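PDB 3ELE: amino Transferase from Eubacterium rectale, which probably catalyses pyridoxal-5'-phosphate-dependent transfer of amino groups, as a member of the class I and II aminotransferases. Local coordinates for residues E318-I323 with H384-F389; Y38-G43 with V371-C376. All blocks are in the same frame, centred on the assembly; numbering follows the deposited sequence.

Contact 1. Residues E318-I323 with H384-F389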
ATOM      1  N   GLU A 318      -1.771  26.478 -29.165  1.00 33.18           N
ATOM      2  CA  GLU A 318      -1.777  27.239 -30.416  1.00 34.19           C
ATOM      3  C   GLU A 318      -3.073  27.025 -31.206  1.00 33.42           C
ATOM      4  O   GLU A 318      -3.692  27.986 -31.638  1.00 35.61           O
ATOM      5  CB  GLU A 318      -0.555  26.912 -31.304  1.00 35.88           C
ATOM      6  CG  GLU A 318       0.785  27.423 -30.767  1.00 40.40           C
ATOM      7  N   GLY A 319      -3.487  25.777 -31.371  1.00 31.29           N
ATOM      8  CA  GLY A 319      -4.703  25.469 -32.128  1.00 31.39           C
ATOM      9  C   GLY A 319      -5.996  25.938 -31.482  1.00 31.22           C
ATOM     10  O   GLY A 319      -6.848  26.510 -32.154  1.00 30.32           O
ATOM     11  N   LEU A 320      -6.133  25.707 -30.176  1.00 31.11           N
ATOM     12  CA  LEU A 320      -7.346  26.126 -29.440  1.00 31.10           C
ATOM     13  C   LEU A 320      -7.467  27.649 -29.366  1.00 30.89           C
ATOM     14  O   LEU A 320      -8.553  28.192 -29.568  1.00 30.95           O
ATOM     15  CB  LEU A 320      -7.401  25.504 -28.034  1.00 30.20           C
ATOM     16  CG  LEU A 320      -7.634  23.992 -27.892  1.00 29.26           C
ATOM     17  CD1 LEU A 320      -7.764  23.671 -26.385  1.00 25.08           C
ATOM     18  CD2 LEU A 320      -8.853  23.485 -28.650  1.00 28.37           C
ATOM     19  N   THR A 321      -6.357  28.325 -29.067  1.00 30.36           N
ATOM     20  CA  THR A 321      -6.310  29.794 -29.039  1.00 29.86           C
ATOM     21  C   THR A 321      -6.687  30.381 -30.421  1.00 30.71           C
ATOM     22  O   THR A 321      -7.554  31.240 -30.511  1.00 29.25           O
ATOM     23  CB  THR A 321      -4.922  30.273 -28.581  1.00 28.33           C
ATOM     24  OG1 THR A 321      -4.701  29.796 -27.245  1.00 30.75           O
ATOM     25  CG2 THR A 321      -4.793  31.789 -28.621  1.00 27.75           C
ATOM     26  N   ARG A 322      -6.061  29.861 -31.474  1.00 33.02           N
ATOM     27  CA  ARG A 322      -6.314  30.294 -32.869  1.00 32.72           C
ATOM     28  C   ARG A 322      -7.805  30.200 -33.264  1.00 32.94           C
ATOM     29  O   ARG A 322      -8.304  31.069 -33.992  1.00 31.87           O
ATOM     30  CB  ARG A 322      -5.425  29.472 -33.819  1.00 33.29           C
ATOM     31  CG  ARG A 322      -5.486  29.793 -35.316  1.00 36.59           C
ATOM     32  CD  ARG A 322      -5.155  31.270 -35.626  1.00 47.19           C
ATOM     33  NE  ARG A 322      -3.843  31.693 -35.113  1.00 50.79           N
ATOM     34  CZ  ARG A 322      -3.383  32.951 -35.095  1.00 50.35           C
ATOM     35  NH1 ARG A 322      -4.120  33.975 -35.540  1.00 51.35           N
ATOM     36  NH2 ARG A 322      -2.163  33.191 -34.613  1.00 48.41           N
ATOM     37  N   ILE A 323      -8.500  29.157 -32.778  1.00 32.62           N
ATOM     38  CA  ILE A 323      -9.954  28.959 -33.026  1.00 32.64           C
ATOM     39  C   ILE A 323     -10.814  30.007 -32.300  1.00 32.60           C
ATOM     40  O   ILE A 323     -11.826  30.466 -32.857  1.00 31.54           O
ATOM     41  CB  ILE A 323     -10.425  27.518 -32.642  1.00 33.22           C
ATOM     42  CG1 ILE A 323      -9.886  26.503 -33.658  1.00 31.17           C
ATOM     43  CG2 ILE A 323     -11.951  27.400 -32.632  1.00 32.26           C
ATOM     44  CD1 ILE A 323     -10.065  25.044 -33.206  1.00 32.56           C
ATOM     45  N   HIS A 384      -5.321  16.124 -35.484  1.00 36.39           N
ATOM     46  CA  HIS A 384      -6.551  15.603 -36.130  0.50 35.78           C
ATOM     47  C   HIS A 384      -7.819  16.064 -35.387  1.00 35.55           C
ATOM     48  O   HIS A 384      -8.900  16.097 -35.967  1.00 34.40           O
ATOM     49  CB  HIS A 384      -6.554  14.067 -36.286  0.50 35.83           C
ATOM     50  CG  HIS A 384      -5.346  13.523 -36.988  0.50 33.46           C
ATOM     51  ND1 HIS A 384      -4.667  12.409 -36.544  0.50 31.86           N
ATOM     52  CD2 HIS A 384      -4.645  13.993 -38.044  0.50 33.63           C
ATOM     53  CE1 HIS A 384      -3.630  12.187 -37.328  0.50 35.35           C
ATOM     54  NE2 HIS A 384      -3.593  13.134 -38.248  0.50 34.61           N
ATOM     55  N   SER A 385      -7.688  16.451 -34.117  1.00 34.89           N
ATOM     56  CA  SER A 385      -8.826  16.947 -33.326  1.00 34.23           C
ATOM     57  C   SER A 385      -9.293  18.368 -33.664  1.00 33.20           C
ATOM     58  O   SER A 385     -10.431  18.719 -33.329  1.00 32.10           O
ATOM     59  CB  SER A 385      -8.497  16.922 -31.838  1.00 33.85           C
ATOM     60  OG  SER A 385      -7.584  17.948 -31.476  1.00 34.51           O
HETATM   61  N   MSE A 386      -8.437  19.174 -34.312  1.00 32.69           N
HETATM   62  CA  MSE A 386      -8.735  20.617 -34.535  1.00 31.17           C
HETATM   63  C   MSE A 386     -10.012  20.957 -35.294  1.00 30.73           C
HETATM   64  O   MSE A 386     -10.732  21.862 -34.873  1.00 29.40           O
HETATM   65  CB  MSE A 386      -7.504  21.386 -35.062  1.00 29.84           C
HETATM   66  CG  MSE A 386      -6.391  21.476 -34.010  1.00 29.74           C
HETATM   67 SE   MSE A 386      -6.948  22.475 -32.449  0.75 32.99          SE
HETATM   68  CE  MSE A 386      -5.716  21.791 -31.145  1.00 29.18           C
ATOM     69  N   PRO A 387     -10.291  20.268 -36.418  1.00 31.16           N
ATOM     70  CA  PRO A 387     -11.588  20.453 -37.075  1.00 31.85           C
ATOM     71  C   PRO A 387     -12.815  20.170 -36.184  1.00 32.48           C
ATOM     72  O   PRO A 387     -13.811  20.869 -36.312  1.00 32.45           O
ATOM     73  CB  PRO A 387     -11.516  19.474 -38.262  1.00 32.90           C
ATOM     74  CG  PRO A 387     -10.061  19.407 -38.566  1.00 31.25           C
ATOM     75  CD  PRO A 387      -9.414  19.393 -37.219  1.00 30.57           C
ATOM     76  N   ALA A 388     -12.736  19.188 -35.282  1.00 33.06           N
ATOM     77  CA  ALA A 388     -13.851  18.919 -34.347  1.00 34.22           C
ATOM     78  C   ALA A 388     -13.965  20.067 -33.322  1.00 35.02           C
ATOM     79  O   ALA A 388     -15.067  20.536 -33.059  1.00 35.61           O
ATOM     80  CB  ALA A 388     -13.708  17.560 -33.678  1.00 34.67           C
ATOM     81  N   PHE A 389     -12.828  20.509 -32.767  1.00 34.85           N
ATOM     82  CA  PHE A 389     -12.781  21.707 -31.896  1.00 34.56           C
ATOM     83  C   PHE A 389     -13.366  22.966 -32.551  1.00 35.23           C
ATOM     84  O   PHE A 389     -14.086  23.727 -31.898  1.00 35.72           O
ATOM     85  CB  PHE A 389     -11.359  22.016 -31.411  1.00 33.39           C
ATOM     86  CG  PHE A 389     -10.945  21.204 -30.221  1.00 33.09           C
ATOM     87  CD1 PHE A 389     -11.576  21.399 -28.989  1.00 31.32           C
ATOM     88  CD2 PHE A 389      -9.915  20.265 -30.309  1.00 28.22           C
ATOM     89  CE1 PHE A 389     -11.201  20.663 -27.867  1.00 32.78           C
ATOM     90  CE2 PHE A 389      -9.532  19.509 -29.182  1.00 32.47           C
ATOM     91  CZ  PHE A 389     -10.170  19.707 -27.968  1.00 31.14           C
TER

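Contact 2. Residues Y38-G43 with V371-C376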
ATOM      1  N   TYR A  38     -11.313  11.777 -30.078  1.00 35.97           N
ATOM      2  CA  TYR A  38     -10.344  12.710 -29.494  1.00 34.34           C
ATOM      3  C   TYR A  38     -10.479  12.684 -27.985  1.00 34.98           C
ATOM      4  O   TYR A  38     -11.137  13.527 -27.353  1.00 32.82           O
ATOM      5  CB  TYR A  38     -10.519  14.085 -30.134  1.00 33.48           C
ATOM      6  CG  TYR A  38     -10.631  13.939 -31.651  1.00 27.48           C
ATOM      7  CD1 TYR A  38      -9.527  13.585 -32.413  1.00 29.23           C
ATOM      8  CD2 TYR A  38     -11.857  14.101 -32.303  1.00 27.60           C
ATOM      9  CE1 TYR A  38      -9.625  13.412 -33.829  1.00 26.43           C
ATOM     10  CE2 TYR A  38     -11.972  13.949 -33.737  1.00 28.35           C
ATOM     11  CZ  TYR A  38     -10.855  13.596 -34.482  1.00 27.26           C
ATOM     12  OH  TYR A  38     -10.973  13.448 -35.878  1.00 27.07           O
ATOM     13  N   ASP A  39      -9.818  11.677 -27.423  1.00 34.42           N
ATOM     14  CA  ASP A  39      -9.840  11.404 -26.000  1.00 34.50           C
ATOM     15  C   ASP A  39      -8.759  12.145 -25.228  1.00 34.17           C
ATOM     16  O   ASP A  39      -7.578  11.750 -25.255  1.00 31.99           O
ATOM     17  CB  ASP A  39      -9.719   9.890 -25.783  1.00 35.40           C
ATOM     18  CG  ASP A  39      -9.773   9.483 -24.332  1.00 38.18           C
ATOM     19  OD1 ASP A  39     -10.222  10.277 -23.459  1.00 35.22           O
ATOM     20  OD2 ASP A  39      -9.358   8.322 -24.082  1.00 39.96           O
ATOM     21  N   PHE A  40      -9.196  13.199 -24.517  1.00 34.06           N
ATOM     22  CA  PHE A  40      -8.350  13.983 -23.629  1.00 33.88           C
ATOM     23  C   PHE A  40      -8.774  13.796 -22.165  1.00 35.44           C
ATOM     24  O   PHE A  40      -8.494  14.672 -21.348  1.00 34.84           O
ATOM     25  CB  PHE A  40      -8.444  15.484 -23.964  1.00 34.27           C
ATOM     26  CG  PHE A  40      -8.192  15.822 -25.404  1.00 31.37           C
ATOM     27  CD1 PHE A  40      -6.897  16.060 -25.874  1.00 32.15           C
ATOM     28  CD2 PHE A  40      -9.256  15.971 -26.281  1.00 30.71           C
ATOM     29  CE1 PHE A  40      -6.677  16.405 -27.201  1.00 31.48           C
ATOM     30  CE2 PHE A  40      -9.045  16.302 -27.615  1.00 30.98           C
ATOM     31  CZ  PHE A  40      -7.756  16.524 -28.071  1.00 33.09           C
ATOM     32  N   SER A  41      -9.383  12.654 -21.813  1.00 37.51           N
ATOM     33  CA  SER A  41      -9.926  12.425 -20.457  1.00 39.44           C
ATOM     34  C   SER A  41      -8.929  11.979 -19.360  1.00 42.45           C
ATOM     35  O   SER A  41      -8.492  12.807 -18.577  1.00 41.67           O
ATOM     36  CB  SER A  41     -11.131  11.468 -20.513  1.00 39.30           C
ATOM     37  OG  SER A  41     -10.733  10.159 -20.888  1.00 36.28           O
ATOM     38  N   ILE A  42      -8.579  10.692 -19.298  1.00 46.09           N
ATOM     39  CA  ILE A  42      -7.709  10.164 -18.215  1.00 48.89           C
ATOM     40  C   ILE A  42      -6.250  10.664 -18.295  1.00 48.14           C
ATOM     41  O   ILE A  42      -5.669  10.717 -19.379  1.00 47.58           O
ATOM     42  CB  ILE A  42      -7.772   8.589 -18.068  1.00 50.08           C
ATOM     43  CG1 ILE A  42      -7.264   7.854 -19.315  1.00 50.74           C
ATOM     44  CG2 ILE A  42      -9.216   8.136 -17.721  1.00 51.82           C
ATOM     45  CD1 ILE A  42      -7.337   6.311 -19.188  1.00 51.55           C
ATOM     46  N   GLY A  43      -5.695  11.024 -17.133  1.00 46.91           N
ATOM     47  CA  GLY A  43      -4.346  11.568 -17.014  1.00 47.07           C
ATOM     48  C   GLY A  43      -3.220  10.575 -16.785  1.00 46.36           C
ATOM     49  O   GLY A  43      -2.473  10.715 -15.810  1.00 48.08           O
ATOM     50  N   VAL A 371     -12.920  23.496 -18.196  1.00 31.77           N
ATOM     51  CA  VAL A 371     -12.721  22.078 -18.479  1.00 30.65           C
ATOM     52  C   VAL A 371     -11.234  21.737 -18.455  1.00 30.48           C
ATOM     53  O   VAL A 371     -10.390  22.614 -18.636  1.00 30.42           O
ATOM     54  CB  VAL A 371     -13.308  21.659 -19.836  1.00 31.44           C
ATOM     55  CG1 VAL A 371     -14.815  21.906 -19.869  1.00 28.55           C
ATOM     56  CG2 VAL A 371     -12.572  22.368 -21.024  1.00 29.65           C
ATOM     57  N   ARG A 372     -10.939  20.464 -18.221  1.00 30.92           N
ATOM     58  CA  ARG A 372      -9.589  19.944 -18.222  1.00 31.80           C
ATOM     59  C   ARG A 372      -9.430  19.059 -19.457  1.00 31.53           C
ATOM     60  O   ARG A 372     -10.202  18.107 -19.657  1.00 31.45           O
ATOM     61  CB  ARG A 372      -9.302  19.113 -16.976  1.00 32.10           C
ATOM     62  CG  ARG A 372      -7.829  18.670 -16.932  1.00 32.03           C
ATOM     63  CD  ARG A 372      -7.558  17.647 -15.885  1.00 34.61           C
ATOM     64  NE  ARG A 372      -8.011  16.315 -16.267  1.00 32.03           N
ATOM     65  CZ  ARG A 372      -7.768  15.197 -15.570  1.00 36.77           C
ATOM     66  NH1 ARG A 372      -7.100  15.226 -14.437  1.00 37.23           N
ATOM     67  NH2 ARG A 372      -8.226  14.035 -16.013  1.00 35.41           N
ATOM     68  N   ILE A 373      -8.397  19.363 -20.241  1.00 32.80           N
ATOM     69  CA  ILE A 373      -8.033  18.624 -21.455  1.00 32.69           C
ATOM     70  C   ILE A 373      -6.617  18.065 -21.195  1.00 33.43           C
ATOM     71  O   ILE A 373      -5.660  18.819 -21.088  1.00 35.52           O
ATOM     72  CB  ILE A 373      -8.026  19.577 -22.692  1.00 32.66           C
ATOM     73  CG1 ILE A 373      -9.353  20.344 -22.815  1.00 33.97           C
ATOM     74  CG2 ILE A 373      -7.714  18.810 -23.955  1.00 32.94           C
ATOM     75  CD1 ILE A 373      -9.540  21.164 -24.099  1.00 31.56           C
ATOM     76  N   SER A 374      -6.494  16.751 -21.029  1.00 33.77           N
ATOM     77  CA  SER A 374      -5.195  16.122 -20.784  1.00 34.21           C
ATOM     78  C   SER A 374      -4.464  16.046 -22.117  1.00 34.84           C
ATOM     79  O   SER A 374      -5.108  15.771 -23.143  1.00 33.20           O
ATOM     80  CB  SER A 374      -5.362  14.711 -20.206  1.00 34.68           C
ATOM     81  OG  SER A 374      -6.151  14.723 -19.035  1.00 39.46           O
ATOM     82  N   TYR A 375      -3.155  16.323 -22.116  1.00 34.14           N
ATOM     83  CA  TYR A 375      -2.337  16.229 -23.360  1.00 34.63           C
ATOM     84  C   TYR A 375      -1.207  15.202 -23.303  1.00 35.06           C
ATOM     85  O   TYR A 375      -0.348  15.169 -24.207  1.00 36.61           O
ATOM     86  CB  TYR A 375      -1.914  17.597 -23.899  1.00 33.76           C
ATOM     87  CG  TYR A 375      -1.187  18.481 -22.939  1.00 34.51           C
ATOM     88  CD1 TYR A 375       0.202  18.395 -22.804  1.00 31.49           C
ATOM     89  CD2 TYR A 375      -1.863  19.434 -22.187  1.00 28.25           C
ATOM     90  CE1 TYR A 375       0.889  19.223 -21.916  1.00 27.75           C
ATOM     91  CE2 TYR A 375      -1.160  20.288 -21.308  1.00 31.00           C
ATOM     92  CZ  TYR A 375       0.222  20.168 -21.191  1.00 28.87           C
ATOM     93  OH  TYR A 375       0.950  20.964 -20.330  1.00 34.32           O
ATOM     94  N   CYS A 376      -1.284  14.290 -22.322  1.00 34.65           N
ATOM     95  CA  CYS A 376      -0.475  13.056 -22.258  1.00 35.04           C
ATOM     96  C   CYS A 376      -1.155  12.068 -23.265  1.00 34.71           C
ATOM     97  O   CYS A 376      -1.627  10.958 -22.938  1.00 34.62           O
ATOM     98  CB  CYS A 376      -0.437  12.519 -20.820  1.00 35.34           C
ATOM     99  SG  CYS A 376      -2.059  12.571 -19.959  1.00 37.40           S
TER
HETATM  100  O   HOH W   1      -9.076  15.645 -18.948  1.00 21.96           O
HETATM  101  O   HOH W   2      -7.432  11.320 -14.425  1.00 37.49           O

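Contact 1. Residues E318-I323 with H384-F389
Met386, a selenomethionine, reaches from helix 384-389 to the backbone of Gly319 on helix 318-323. Past CB, its CG lies anti to its own carbonyl carbon; a bend at chi2 (-63°) then sets SE 3.7 Å from Gly319 C, with Ile323 CD1 also beside it, at 4.1 Å from SE. The methyl CE goes on to Gly319 CA, 3.9 Å away, and to the backbone N of Leu320. A CB at Gly319 would collide with SE, so the missing side chain is what admits the selenium this close. Leu320 CD2 sits over one face of the Phe389 ring, 3.5 Å from the centroid and displaced toward the CG and CD1 rim, in a CH-pi contact. Ile323 CD1 lies 3.8 Å from Phe389 CB, the two side chains crossing at about a right angle, and also touches Met386 O. An alanine in place of Phe389 would probably open a gap beside Leu320, whose CD2 would lose the ring face it rests on. The two helix segments run roughly parallel, their axes crossing at -24° and 10.3 Å apart, and Tyr325 extends the junction by hydrogen bonding to Phe389 O. Across the interface itself the groups that meet are apolar side chains and backbone, so the helices are held together by shape and dispersion rather than by directed polar bonds.

Contact 2. Residues Y38-G43 with V371-C376
Phe40 O and Ser41 O, consecutive carbonyls of segment 38-43, take most of the polar bonds from strand 371-374. Ser374 N donates to Phe40 O over 2.9 Å in a nearly straight bond (162°), and water 1, 2.7 Å from Phe40 O, links that carbonyl to Arg372 O and Arg372 NE. Ser41 O is gripped twice, from opposite faces of its plane: by Ser374 OG at 3.1 Å, and by Arg372 NH2 at 2.9 Å with a more bent N-H angle of 130°. A turn at chi3 (77°) places NE of Arg372, which donates to water 1; NH2 also donates to water 2, which accepts from Gly43 N as well, while NH1 is hydrogen-bonded to Asn183 OD1. Within segment 38-43, Asp39 OD1 accepts Ser41 N (3.0 Å), which makes an Asx turn, and also takes Ser41 OG (2.6 Å) on its syn lone pair. Ile373 CG2 packs 3.4 Å from Phe40 CG, the two side chains side by side and pointing the same way. Asn183 belongs to the cofactor pocket, and the Arg372 side chain lies about 6 Å from pyridoxal-5'-phosphate, a placement consistent with the arginine that binds the substrate carboxylate in class I aminotransferases.

Contacts 1 and 2 lie with their centres 14 Å apart, joined through helix 379-396, which comes next after strand 370-374 in the chain. The bridge is aromatic: Phe389 of contact 1 meets Phe40 of contact 2, CE2 to CE2 at 3.6 Å with the ring planes at about 45°, and Ser385 CB packs on Tyr38 CD1 at 3.5 Å. Contact 2 is buried, about 15 Å from the chain centre, and brings the side chain of Arg372 to within about 6 Å of the cofactor; contact 1, about 27 Å from that centre, joins two helices farther out. The four segments alternate along the sequence, and strand 38-39, which pairs with strand 357-358, packs against the C-terminal part of the chain.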